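Local coordinates for protein mucin-like protocadherin (Homo sapiens, PDB 6OAE) that probably mediates calcium-dependent heterophilic adhesion between neighbouring microvilli, this chain being its first two extracellular cadherin repeats, at residues D92-P98 and E128-D134; D133-F137 and V181-P185; V15-N20 and T59-E63; S66-L72 and L84-V90. All coordinates share one frame; numbering follows the deposited sequence. Where two conformers were deposited one is given.

Contact 1. Residues D92-P98 and E128-D134; sequences DVNDNAP and EDRDKDD. With CA (calcium ion), chain E; CA (calcium ion), chain C; CA (calcium ion), chain D.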
# COMPACT_ATOMS: atom_id res chain seq x y z
N ASP A 92 -4.27 -1.97 7.75
CA ASP A 92 -3.62 -2.16 6.44
C ASP A 92 -2.99 -3.55 6.38
O ASP A 92 -2.38 -4.02 7.40
CB ASP A 92 -2.60 -1.07 6.14
CG ASP A 92 -1.96 -1.25 4.78
OD1 ASP A 92 -2.70 -1.62 3.80
OD2 ASP A 92 -0.71 -1.06 4.70
N VAL A 93 -3.14 -4.20 5.24
CA VAL A 93 -2.51 -5.48 4.85
C VAL A 93 -1.64 -5.18 3.63
O VAL A 93 -2.01 -4.27 2.83
CB VAL A 93 -3.59 -6.54 4.58
CG1 VAL A 93 -3.06 -7.76 3.83
CG2 VAL A 93 -4.29 -6.97 5.88
N ASN A 94 -0.53 -5.89 3.47
CA ASN A 94 0.31 -5.80 2.25
C ASN A 94 -0.43 -6.57 1.16
O ASN A 94 -0.13 -7.77 0.95
CB ASN A 94 1.74 -6.29 2.52
CG ASN A 94 2.62 -6.19 1.29
OD1 ASN A 94 2.21 -5.59 0.31
ND2 ASN A 94 3.80 -6.79 1.34
N ASP A 95 -1.40 -5.93 0.49
CA ASP A 95 -2.31 -6.60 -0.48
C ASP A 95 -2.11 -6.04 -1.91
O ASP A 95 -2.88 -6.47 -2.81
CB ASP A 95 -3.77 -6.51 -0.02
CG ASP A 95 -4.37 -5.13 0.10
OD1 ASP A 95 -3.61 -4.16 0.29
OD2 ASP A 95 -5.65 -5.01 0.03
N ASN A 96 -1.13 -5.16 -2.12
CA ASN A 96 -0.81 -4.53 -3.43
C ASN A 96 0.65 -4.82 -3.76
O ASN A 96 1.50 -4.81 -2.85
CB ASN A 96 -1.12 -3.03 -3.42
CG ASN A 96 -2.61 -2.77 -3.34
OD1 ASN A 96 -3.30 -2.78 -4.36
ND2 ASN A 96 -3.12 -2.54 -2.15
N ALA A 97 0.93 -5.08 -5.04
CA ALA A 97 2.30 -5.34 -5.55
C ALA A 97 2.88 -4.01 -6.04
O ALA A 97 2.15 -3.15 -6.54
CB ALA A 97 2.28 -6.39 -6.64
N PRO A 98 4.20 -3.78 -5.89
CA PRO A 98 4.82 -2.61 -6.49
C PRO A 98 4.81 -2.82 -8.00
O PRO A 98 4.87 -3.95 -8.46
CB PRO A 98 6.23 -2.55 -5.88
CG PRO A 98 6.52 -4.00 -5.50
CD PRO A 98 5.17 -4.61 -5.16
N GLU A 128 5.77 2.20 -7.84
CA GLU A 128 4.67 2.69 -6.97
C GLU A 128 3.89 1.48 -6.47
O GLU A 128 3.68 0.53 -7.26
CB GLU A 128 3.73 3.65 -7.70
CG GLU A 128 2.87 4.45 -6.74
CD GLU A 128 2.19 5.63 -7.41
OE1 GLU A 128 2.48 5.87 -8.61
OE2 GLU A 128 1.38 6.30 -6.75
N ASP A 129 3.53 1.53 -5.19
CA ASP A 129 2.79 0.47 -4.47
C ASP A 129 1.58 1.14 -3.82
O ASP A 129 1.80 2.09 -3.02
CB ASP A 129 3.75 -0.21 -3.50
CG ASP A 129 3.20 -1.43 -2.83
OD1 ASP A 129 1.99 -1.43 -2.48
OD2 ASP A 129 3.98 -2.38 -2.64
N ARG A 130 0.37 0.66 -4.12
CA ARG A 130 -0.90 1.25 -3.59
C ARG A 130 -1.00 1.03 -2.07
O ARG A 130 -1.87 1.67 -1.46
CB ARG A 130 -2.11 0.74 -4.37
CG ARG A 130 -2.16 1.22 -5.82
CD ARG A 130 -3.41 0.77 -6.56
NE ARG A 130 -3.45 1.29 -7.93
CZ ARG A 130 -3.72 2.55 -8.24
NH1 ARG A 130 -3.71 2.93 -9.51
NH2 ARG A 130 -3.99 3.44 -7.29
N ASP A 131 -0.16 0.19 -1.46
CA ASP A 131 0.06 0.21 0.01
C ASP A 131 0.94 1.42 0.28
O ASP A 131 2.18 1.29 0.21
CB ASP A 131 0.68 -1.09 0.51
CG ASP A 131 -0.16 -2.30 0.19
OD1 ASP A 131 -1.38 -2.24 0.46
OD2 ASP A 131 0.39 -3.30 -0.33
N LYS A 132 0.34 2.57 0.55
CA LYS A 132 1.05 3.87 0.65
C LYS A 132 2.19 3.81 1.68
O LYS A 132 3.15 4.56 1.52
CB LYS A 132 0.08 4.98 1.05
CG LYS A 132 -0.93 5.41 0.01
CD LYS A 132 -1.49 6.82 0.28
CE LYS A 132 -2.64 6.88 1.28
NZ LYS A 132 -2.36 6.21 2.59
N ASP A 133 2.07 2.98 2.71
CA ASP A 133 3.04 2.91 3.84
C ASP A 133 4.21 1.98 3.52
O ASP A 133 5.16 1.99 4.29
CB ASP A 133 2.32 2.50 5.13
CG ASP A 133 1.23 3.50 5.53
OD1 ASP A 133 1.59 4.65 5.80
OD2 ASP A 133 0.03 3.11 5.55
N ASP A 134 4.14 1.19 2.43
CA ASP A 134 5.19 0.19 2.10
C ASP A 134 6.47 0.94 1.67
O ASP A 134 6.37 1.80 0.78
CB ASP A 134 4.74 -0.78 1.01
CG ASP A 134 3.83 -1.90 1.51
OD1 ASP A 134 3.50 -1.90 2.73
OD2 ASP A 134 3.49 -2.77 0.68
CA CA E . 2.61 -3.76 -1.14
CA CA C . -3.20 -2.50 1.82
CA CA D . -6.71 -3.07 -0.05
O HOH W 1 1.07 -2.78 3.57
O HOH W 2 -0.33 1.53 3.55
O HOH W 3 0.18 -1.37 -6.40
O HOH W 4 -8.62 -4.42 -0.61
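Asp131, its CG anti to the carbonyl carbon, turns its carboxylate onto residues 92-98 and spans two calcium ions, OD1 lying 2.3 Å from the ion of chain C and OD2 2.4 Å from that of chain E. Asn96 grips both oxygens. Its backbone N donates to Asp131 OD2 (3.0 Å) on the syn side, whereas its ND2 meets Asp131 OD1 in a nearly straight bond (171° at the hydrogen) that descends from above the carboxylate plane. Asp95 OD1 and Asp131 OD1 come within 2.9 Å because both bind the chain C ion, and their carboxylates are nearly coplanar, 21° apart. Residues 92-96 (Asp-Val-Asn-Asp-Asn) match the cadherin DXNDN linker and residues 129-131 the DXD motif of the following repeat. On the chain E ion, Asp129 binds through both oxygens, OD2 at 2.5 Å, and its OD1 also accepts from Asp131 N in an Asx turn. Asn94 OD1 reaches the same ion with its amide turned 85° from the Asp131 carboxylate; Asn96 O, Asp134 OD2 and Asp183 complete the shell. Asp95 OD2 turns to the chain D ion (2.2 Å) and to Asn18. Water 1 donates to Asp92 OD2 and Asp134 OD1, linking the segments.

Contact 2. Residues D133-F137 and V181-P185; sequences DDILF and VRDTP. With CA (calcium ion), chain E.
Phe137 and Arg182 form an antiparallel hydrogen-bonded pair: Phe137 N donates to Arg182 O and Arg182 N to Phe137 O, both at 2.9 Å and close to straight. Nearer the calcium ion, direct backbone bonding gives way to water 5, which donates to Ile135 O and to Asp183 O.

Packing is centred on the Phe137 ring. Pro185 CA sits 3.6 Å from the ring centroid and only 11° off the normal, a CH-pi contact over one face, and Pro185 CB touches Phe137 CZ at 3.7 Å. Arg182 lays one face of its guanidinium against Phe137 CB, nearly parallel to the ring. Its CG stands between the backbone N and carbonyl carbon (chi1 63°), and the extended chain beyond brings NH2 to Pro185 O (2.8 Å), with NE adding weak bonds to Thr184 O and Pro185 O. Replacing this phenylalanine by an alanine is likely to leave Pro185 without the ring face it rests on, while the CB against the guanidinium would remain. On the other side of the strand pair, Leu136 CB meets Val181 CG2 at 3.7 Å and Leu136 CD2 abuts Asp183 CB.

The ionic part is metal-mediated. Asp183 OD2 binds the chain E calcium ion at 2.3 Å and lies 3.5 Å from Asp134 OD2, the carboxylates turned 84° apart; His193 also bonds to Asp183 OD2. Arg-Asp-Thr at 182-184 fits the cadherin XDX motif. With two acids side by side on one ion, the close approach of these loops is likely to depend on bound calcium.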
# COMPACT_ATOMS: atom_id res chain seq x y z
N ASP A 133 2.07 2.98 2.71
CA ASP A 133 3.04 2.91 3.84
C ASP A 133 4.21 1.98 3.52
O ASP A 133 5.16 1.99 4.29
CB ASP A 133 2.32 2.50 5.13
CG ASP A 133 1.23 3.50 5.53
OD1 ASP A 133 1.59 4.65 5.80
OD2 ASP A 133 0.03 3.11 5.55
N ASP A 134 4.14 1.19 2.43
CA ASP A 134 5.19 0.19 2.10
C ASP A 134 6.47 0.94 1.67
O ASP A 134 6.37 1.80 0.78
CB ASP A 134 4.74 -0.78 1.01
CG ASP A 134 3.83 -1.90 1.51
OD1 ASP A 134 3.50 -1.90 2.73
OD2 ASP A 134 3.49 -2.77 0.68
N ILE A 135 7.59 0.62 2.30
CA ILE A 135 8.94 1.07 1.87
C ILE A 135 9.39 0.11 0.79
O ILE A 135 9.29 -1.12 1.03
CB ILE A 135 9.94 1.12 3.04
CG1 ILE A 135 9.41 1.99 4.19
CG2 ILE A 135 11.31 1.58 2.55
CD1 ILE A 135 8.97 3.36 3.74
N LEU A 136 9.84 0.62 -0.35
CA LEU A 136 10.25 -0.26 -1.48
C LEU A 136 11.77 -0.42 -1.47
O LEU A 136 12.48 0.54 -1.19
CB LEU A 136 9.72 0.34 -2.79
CG LEU A 136 8.19 0.48 -2.84
CD1 LEU A 136 7.75 0.87 -4.24
CD2 LEU A 136 7.49 -0.78 -2.38
N PHE A 137 12.21 -1.63 -1.75
CA PHE A 137 13.60 -2.12 -1.70
C PHE A 137 14.00 -2.52 -3.12
O PHE A 137 13.35 -3.42 -3.69
CB PHE A 137 13.71 -3.29 -0.73
CG PHE A 137 13.57 -2.86 0.71
CD1 PHE A 137 12.31 -2.58 1.25
CD2 PHE A 137 14.69 -2.72 1.51
CE1 PHE A 137 12.20 -2.16 2.57
CE2 PHE A 137 14.57 -2.31 2.84
CZ PHE A 137 13.33 -2.04 3.36
N VAL A 181 12.23 -4.75 -7.62
CA VAL A 181 11.72 -3.99 -6.46
C VAL A 181 10.87 -4.97 -5.65
O VAL A 181 10.17 -5.79 -6.28
CB VAL A 181 10.94 -2.73 -6.88
CG1 VAL A 181 9.69 -3.05 -7.70
CG2 VAL A 181 10.61 -1.88 -5.67
N ARG A 182 10.95 -4.89 -4.33
CA ARG A 182 10.05 -5.66 -3.43
C ARG A 182 9.52 -4.67 -2.40
O ARG A 182 10.17 -3.61 -2.18
CB ARG A 182 10.75 -6.88 -2.82
CG ARG A 182 11.94 -6.55 -1.94
CD ARG A 182 12.52 -7.71 -1.14
NE ARG A 182 13.56 -7.17 -0.26
CZ ARG A 182 14.84 -6.96 -0.59
NH1 ARG A 182 15.32 -7.26 -1.79
NH2 ARG A 182 15.67 -6.46 0.31
N ASP A 183 8.39 -5.01 -1.77
CA ASP A 183 7.70 -4.12 -0.79
C ASP A 183 7.97 -4.58 0.65
O ASP A 183 7.23 -4.17 1.52
CB ASP A 183 6.21 -4.03 -1.12
CG ASP A 183 5.47 -5.35 -1.17
OD1 ASP A 183 6.08 -6.42 -0.85
OD2 ASP A 183 4.30 -5.31 -1.57
N THR A 184 8.99 -5.42 0.87
CA THR A 184 9.41 -5.90 2.21
C THR A 184 10.93 -5.84 2.31
O THR A 184 11.63 -6.03 1.33
CB THR A 184 8.90 -7.32 2.47
OG1 THR A 184 9.50 -8.22 1.52
CG2 THR A 184 7.39 -7.39 2.43
N PRO A 185 11.49 -5.58 3.51
CA PRO A 185 12.94 -5.59 3.66
C PRO A 185 13.52 -6.99 3.38
O PRO A 185 14.58 -7.07 2.83
CB PRO A 185 13.19 -5.24 5.14
CG PRO A 185 11.87 -4.76 5.68
CD PRO A 185 10.78 -5.24 4.75
CA CA E . 2.61 -3.76 -1.14
O HOH W 5 8.25 -2.36 3.26

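Contact 3. Residues V15-N20 and T59-E63; sequences VEENTN and TPDYE. With CA (calcium ion), chain D; CA (calcium ion), chain C.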
# COMPACT_ATOMS: atom_id res chain seq x y z
N VAL A 15 -10.43 -4.31 12.44
CA VAL A 15 -10.71 -5.35 11.41
C VAL A 15 -9.63 -5.22 10.34
O VAL A 15 -9.48 -4.15 9.79
CB VAL A 15 -12.13 -5.20 10.82
CG1 VAL A 15 -12.41 -6.26 9.76
CG2 VAL A 15 -13.21 -5.25 11.90
N GLU A 16 -8.91 -6.30 10.06
CA GLU A 16 -7.92 -6.32 8.96
C GLU A 16 -8.68 -6.19 7.65
O GLU A 16 -9.72 -6.85 7.49
CB GLU A 16 -7.11 -7.61 8.92
CG GLU A 16 -6.30 -7.82 10.17
CD GLU A 16 -5.05 -8.66 9.98
OE1 GLU A 16 -4.98 -9.45 8.99
OE2 GLU A 16 -4.16 -8.52 10.81
N GLU A 17 -8.19 -5.35 6.74
CA GLU A 17 -8.84 -5.20 5.42
C GLU A 17 -8.88 -6.57 4.76
O GLU A 17 -8.03 -7.43 5.09
CB GLU A 17 -8.13 -4.17 4.56
CG GLU A 17 -6.68 -4.48 4.28
CD GLU A 17 -6.12 -3.66 3.14
OE1 GLU A 17 -4.90 -3.46 3.12
OE2 GLU A 17 -6.91 -3.22 2.29
N ASN A 18 -9.87 -6.77 3.88
CA ASN A 18 -10.10 -8.03 3.12
C ASN A 18 -10.65 -9.13 4.04
O ASN A 18 -10.77 -10.24 3.55
CB ASN A 18 -8.85 -8.46 2.34
CG ASN A 18 -8.33 -7.33 1.49
OD1 ASN A 18 -9.12 -6.53 0.97
ND2 ASN A 18 -7.02 -7.24 1.34
N THR A 19 -10.97 -8.85 5.29
CA THR A 19 -11.65 -9.81 6.19
C THR A 19 -13.16 -9.70 6.01
O THR A 19 -13.68 -8.58 6.10
CB THR A 19 -11.25 -9.62 7.65
OG1 THR A 19 -9.82 -9.61 7.65
CG2 THR A 19 -11.81 -10.71 8.54
N ASN A 20 -13.81 -10.84 5.78
CA ASN A 20 -15.29 -10.97 5.73
C ASN A 20 -15.75 -11.19 7.17
O ASN A 20 -15.49 -12.27 7.71
CB ASN A 20 -15.68 -12.09 4.76
CG ASN A 20 -17.14 -12.47 4.77
OD1 ASN A 20 -17.89 -12.09 5.67
ND2 ASN A 20 -17.55 -13.25 3.78
N THR A 59 -16.66 -6.08 3.02
CA THR A 59 -15.26 -6.45 3.29
C THR A 59 -14.45 -5.17 3.14
O THR A 59 -14.35 -4.62 2.04
CB THR A 59 -14.85 -7.65 2.42
OG1 THR A 59 -15.49 -8.82 2.95
CG2 THR A 59 -13.36 -7.86 2.42
N PRO A 60 -13.87 -4.63 4.23
CA PRO A 60 -13.18 -3.34 4.17
C PRO A 60 -11.93 -3.36 3.28
O PRO A 60 -11.34 -4.44 3.07
CB PRO A 60 -12.71 -3.09 5.61
CG PRO A 60 -13.52 -4.03 6.45
CD PRO A 60 -13.82 -5.21 5.57
N ASP A 61 -11.57 -2.18 2.79
CA ASP A 61 -10.37 -1.95 1.95
C ASP A 61 -9.68 -0.71 2.49
O ASP A 61 -10.20 0.39 2.28
CB ASP A 61 -10.74 -1.82 0.47
CG ASP A 61 -9.58 -1.40 -0.43
OD1 ASP A 61 -8.44 -1.41 0.04
OD2 ASP A 61 -9.84 -1.07 -1.58
N TYR A 62 -8.55 -0.90 3.14
CA TYR A 62 -7.74 0.18 3.76
C TYR A 62 -7.41 1.30 2.75
O TYR A 62 -7.35 2.48 3.17
CB TYR A 62 -6.47 -0.39 4.38
CG TYR A 62 -5.66 0.63 5.12
CD1 TYR A 62 -5.90 0.89 6.46
CD2 TYR A 62 -4.67 1.36 4.47
CE1 TYR A 62 -5.16 1.84 7.15
CE2 TYR A 62 -3.93 2.31 5.15
CZ TYR A 62 -4.18 2.55 6.49
OH TYR A 62 -3.44 3.49 7.16
N GLU A 63 -7.21 0.96 1.48
CA GLU A 63 -6.87 1.93 0.40
C GLU A 63 -8.12 2.76 -0.01
O GLU A 63 -7.93 3.83 -0.58
CB GLU A 63 -6.25 1.20 -0.80
CG GLU A 63 -4.79 0.80 -0.58
CD GLU A 63 -4.51 -0.33 0.41
OE1 GLU A 63 -5.09 -1.42 0.25
OE2 GLU A 63 -3.70 -0.13 1.33
CA CA D . -6.71 -3.07 -0.05
CA CA C . -3.20 -2.50 1.82
O HOH W 4 -8.62 -4.42 -0.61
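Glu17 reaches over the backbone of residues 61-62, where Tyr62 N donates to its OE2 at 3.0 Å from above the carboxylate plane, 61° out of it. This end of the contact is dense. The CG of Glu17 lies between backbone N and carbonyl carbon (chi1 59°), and the rest of the side chain runs out extended to the metals, OE2 binding the chain D calcium ion at 2.4 Å and OE1 the chain C ion. Tyr62 CB backs the carboxylate, 3.5 Å from Glu17 CD. Asp61 OD1 joins the chain D ion and also accepts from Glu63 N, an Asx turn. Glu63, bent at chi2 (71°), bridges the metals: its OE1 is 2.3 Å from the chain D ion and 2.7 Å from the chain C ion, with OE2 also on the latter. Behind the site, Asn18 N donates to Pro60 O at 2.9 Å, and the buried Pro60 ring meets Val15 CG1.

The side formed by Thr59, Asn18 and Asn20 is more exposed and has few polar links. Thr59 CG2 makes one close touch on Asn18 CA (3.3 Å), but Asn20 CB stays 3.7 Å from Thr59 OG1. Asn18 OD1 accepts from water 4, itself a ligand of the chain D ion, its ND2 being the end that faces Asp95 in the linker. The type II turn from Glu16 to Thr19 is tied by Thr19 N and OG1, which reach Glu16 O from the same face. Glu17 at the base of the first repeat corresponds to the cadherin XEX motif, and Asp61-Tyr62-Glu63 to the family's DRE motif with tyrosine in the middle.

Contact 4. Residues S66-L72 and L84-V90; sequences SLLEAQL and LRVFVSV
Leu68 and Val88 pair through two backbone bonds, Val88 N to Leu68 O (2.8 Å) and Leu68 N to Val88 O. Ala70 with Val86 and Leu72 with Leu84 repeat the pattern, and Val90 N to Ser66 O ends the ladder. The strand segments run antiparallel at 165°, their axes 4.7 Å apart at closest approach. Between these pairs, Leu67-Ser89, Glu69-Phe87 and Gln71-Arg85 are non-hydrogen-bonded pairs.

The two strands form the F-G hairpin of the cadherin Greek-key sandwich. Strand 12-16 lies alongside the second strand and strand 35-38 alongside the first.

Apolar packing lies on the face carrying Leu68, Ala70, Leu72 and their partners. Leu72 CB meets Leu84 CB at 3.9 Å, and Leu68 CG approaches Val90 CG2 at 4.2 Å. Phe47, Leu54 and Leu56 from the opposing strands pack onto this face.

Polar contacts lie on the opposite face. Glu69 OE1 forms a salt bridge with Arg85 NH1 at 3.1 Å, lying near the guanidinium plane, although the donor stands 38° out of the carboxylate plane. The same oxygen touches the edge of the Phe87 ring at CE1 (3.2 Å), carboxylate and ring being almost perpendicular. Arg85 is bent at chi2 (-51°) and runs alongside Gln71; its other terminal nitrogen, NH2, bonds to Gln83. A leucine in place of Arg85 would probably leave the Glu69 carboxylate without its positive mate and Gln83 without that donor.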
# COMPACT_ATOMS: atom_id res chain seq x y z
N SER A 66 -10.30 3.81 5.72
CA SER A 66 -9.60 3.19 6.87
C SER A 66 -10.43 3.27 8.16
O SER A 66 -10.03 2.64 9.16
CB SER A 66 -8.25 3.83 7.06
OG SER A 66 -8.39 5.17 7.48
N LEU A 67 -11.52 4.03 8.17
CA LEU A 67 -12.36 4.22 9.37
C LEU A 67 -13.82 4.19 8.96
O LEU A 67 -14.22 4.97 8.07
CB LEU A 67 -11.98 5.54 10.04
CG LEU A 67 -12.68 5.83 11.36
CD1 LEU A 67 -12.04 5.03 12.50
CD2 LEU A 67 -12.64 7.33 11.65
N LEU A 68 -14.59 3.29 9.57
CA LEU A 68 -16.03 3.13 9.31
C LEU A 68 -16.74 3.51 10.60
O LEU A 68 -16.27 3.05 11.66
CB LEU A 68 -16.33 1.69 8.87
CG LEU A 68 -15.38 1.10 7.82
CD1 LEU A 68 -15.73 -0.36 7.53
CD2 LEU A 68 -15.42 1.92 6.55
N GLU A 69 -17.79 4.31 10.51
CA GLU A 69 -18.55 4.83 11.66
C GLU A 69 -20.00 4.40 11.54
O GLU A 69 -20.57 4.52 10.47
CB GLU A 69 -18.38 6.36 11.70
CG GLU A 69 -19.31 7.06 12.67
CD GLU A 69 -18.89 8.49 13.00
OE1 GLU A 69 -19.09 8.90 14.16
OE2 GLU A 69 -18.37 9.18 12.09
N ALA A 70 -20.58 3.91 12.63
CA ALA A 70 -22.01 3.60 12.76
C ALA A 70 -22.58 4.55 13.79
O ALA A 70 -22.01 4.62 14.91
CB ALA A 70 -22.22 2.17 13.16
N GLN A 71 -23.64 5.27 13.42
CA GLN A 71 -24.42 6.13 14.36
C GLN A 71 -25.64 5.31 14.75
O GLN A 71 -26.45 5.02 13.86
CB GLN A 71 -24.77 7.46 13.69
CG GLN A 71 -25.62 8.36 14.58
CD GLN A 71 -26.07 9.60 13.85
OE1 GLN A 71 -26.39 9.58 12.66
NE2 GLN A 71 -26.10 10.71 14.57
N LEU A 72 -25.74 4.93 16.02
CA LEU A 72 -26.88 4.15 16.54
C LEU A 72 -27.84 5.15 17.16
O LEU A 72 -27.41 5.82 18.11
CB LEU A 72 -26.43 3.12 17.58
CG LEU A 72 -25.22 2.26 17.22
CD1 LEU A 72 -25.14 1.06 18.13
CD2 LEU A 72 -25.24 1.84 15.77
N LEU A 84 -25.42 6.48 20.11
CA LEU A 84 -24.13 5.80 20.37
C LEU A 84 -23.31 5.88 19.09
O LEU A 84 -23.91 5.97 18.02
CB LEU A 84 -24.43 4.34 20.75
CG LEU A 84 -24.74 4.01 22.21
CD1 LEU A 84 -25.49 5.10 22.94
CD2 LEU A 84 -25.50 2.70 22.30
N ARG A 85 -21.99 5.88 19.18
CA ARG A 85 -21.09 5.73 18.01
C ARG A 85 -20.34 4.41 18.15
O ARG A 85 -19.95 4.04 19.29
CB ARG A 85 -20.10 6.88 17.86
CG ARG A 85 -20.75 8.26 17.78
CD ARG A 85 -21.87 8.35 16.75
NE ARG A 85 -22.54 9.63 16.92
CZ ARG A 85 -22.08 10.78 16.43
NH1 ARG A 85 -20.97 10.80 15.72
NH2 ARG A 85 -22.75 11.90 16.64
N VAL A 86 -20.16 3.73 17.03
CA VAL A 86 -19.24 2.56 16.92
C VAL A 86 -18.27 2.86 15.80
O VAL A 86 -18.72 3.27 14.70
CB VAL A 86 -19.98 1.25 16.66
CG1 VAL A 86 -18.98 0.13 16.35
CG2 VAL A 86 -20.90 0.90 17.81
N PHE A 87 -16.98 2.65 16.07
CA PHE A 87 -15.89 2.82 15.08
C PHE A 87 -15.28 1.47 14.72
O PHE A 87 -14.95 0.69 15.63
CB PHE A 87 -14.83 3.75 15.65
CG PHE A 87 -15.24 5.21 15.64
CD1 PHE A 87 -16.51 5.62 15.28
CD2 PHE A 87 -14.33 6.18 16.00
CE1 PHE A 87 -16.85 6.96 15.27
CE2 PHE A 87 -14.68 7.53 15.98
CZ PHE A 87 -15.93 7.91 15.61
N VAL A 88 -15.15 1.22 13.43
CA VAL A 88 -14.32 0.11 12.92
C VAL A 88 -13.06 0.75 12.34
O VAL A 88 -13.14 1.44 11.31
CB VAL A 88 -15.03 -0.77 11.89
CG1 VAL A 88 -14.09 -1.86 11.39
CG2 VAL A 88 -16.30 -1.39 12.46
N SER A 89 -11.94 0.52 13.00
CA SER A 89 -10.61 0.91 12.53
C SER A 89 -10.12 -0.22 11.61
O SER A 89 -9.92 -1.34 12.10
CB SER A 89 -9.70 1.15 13.68
OG SER A 89 -8.41 1.42 13.21
N VAL A 90 -9.92 0.08 10.32
CA VAL A 90 -9.47 -0.92 9.32
C VAL A 90 -7.94 -0.94 9.33
O VAL A 90 -7.33 0.13 9.23
CB VAL A 90 -10.01 -0.60 7.92
CG1 VAL A 90 -9.55 -1.64 6.92
CG2 VAL A 90 -11.53 -0.47 7.93
O HOH W 6 -7.09 2.19 10.52

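How the contacts relate
Contacts 1, 2 and 3 gather round the calcium-binding linker, whereas contact 4 is strand pairing within the first repeat. Contact 1 lies near the chain's centre and joins the two repeats. It shares the chain E ion with contact 2, at the near end of the second repeat, and the chain C and D ions with contact 3, at the base of the first. All four are partly buried: half the touching residues of contact 4, fewer in the others, where buried metal ligands adjoin exposed residues. Their mostly carboxylate chemistry contrasts with the backbone bonds and buried aliphatic face of contact 4. Contacts 3 and 4 meet on one sheet, where Val15 and Pro60 pack on Val88 and Val90.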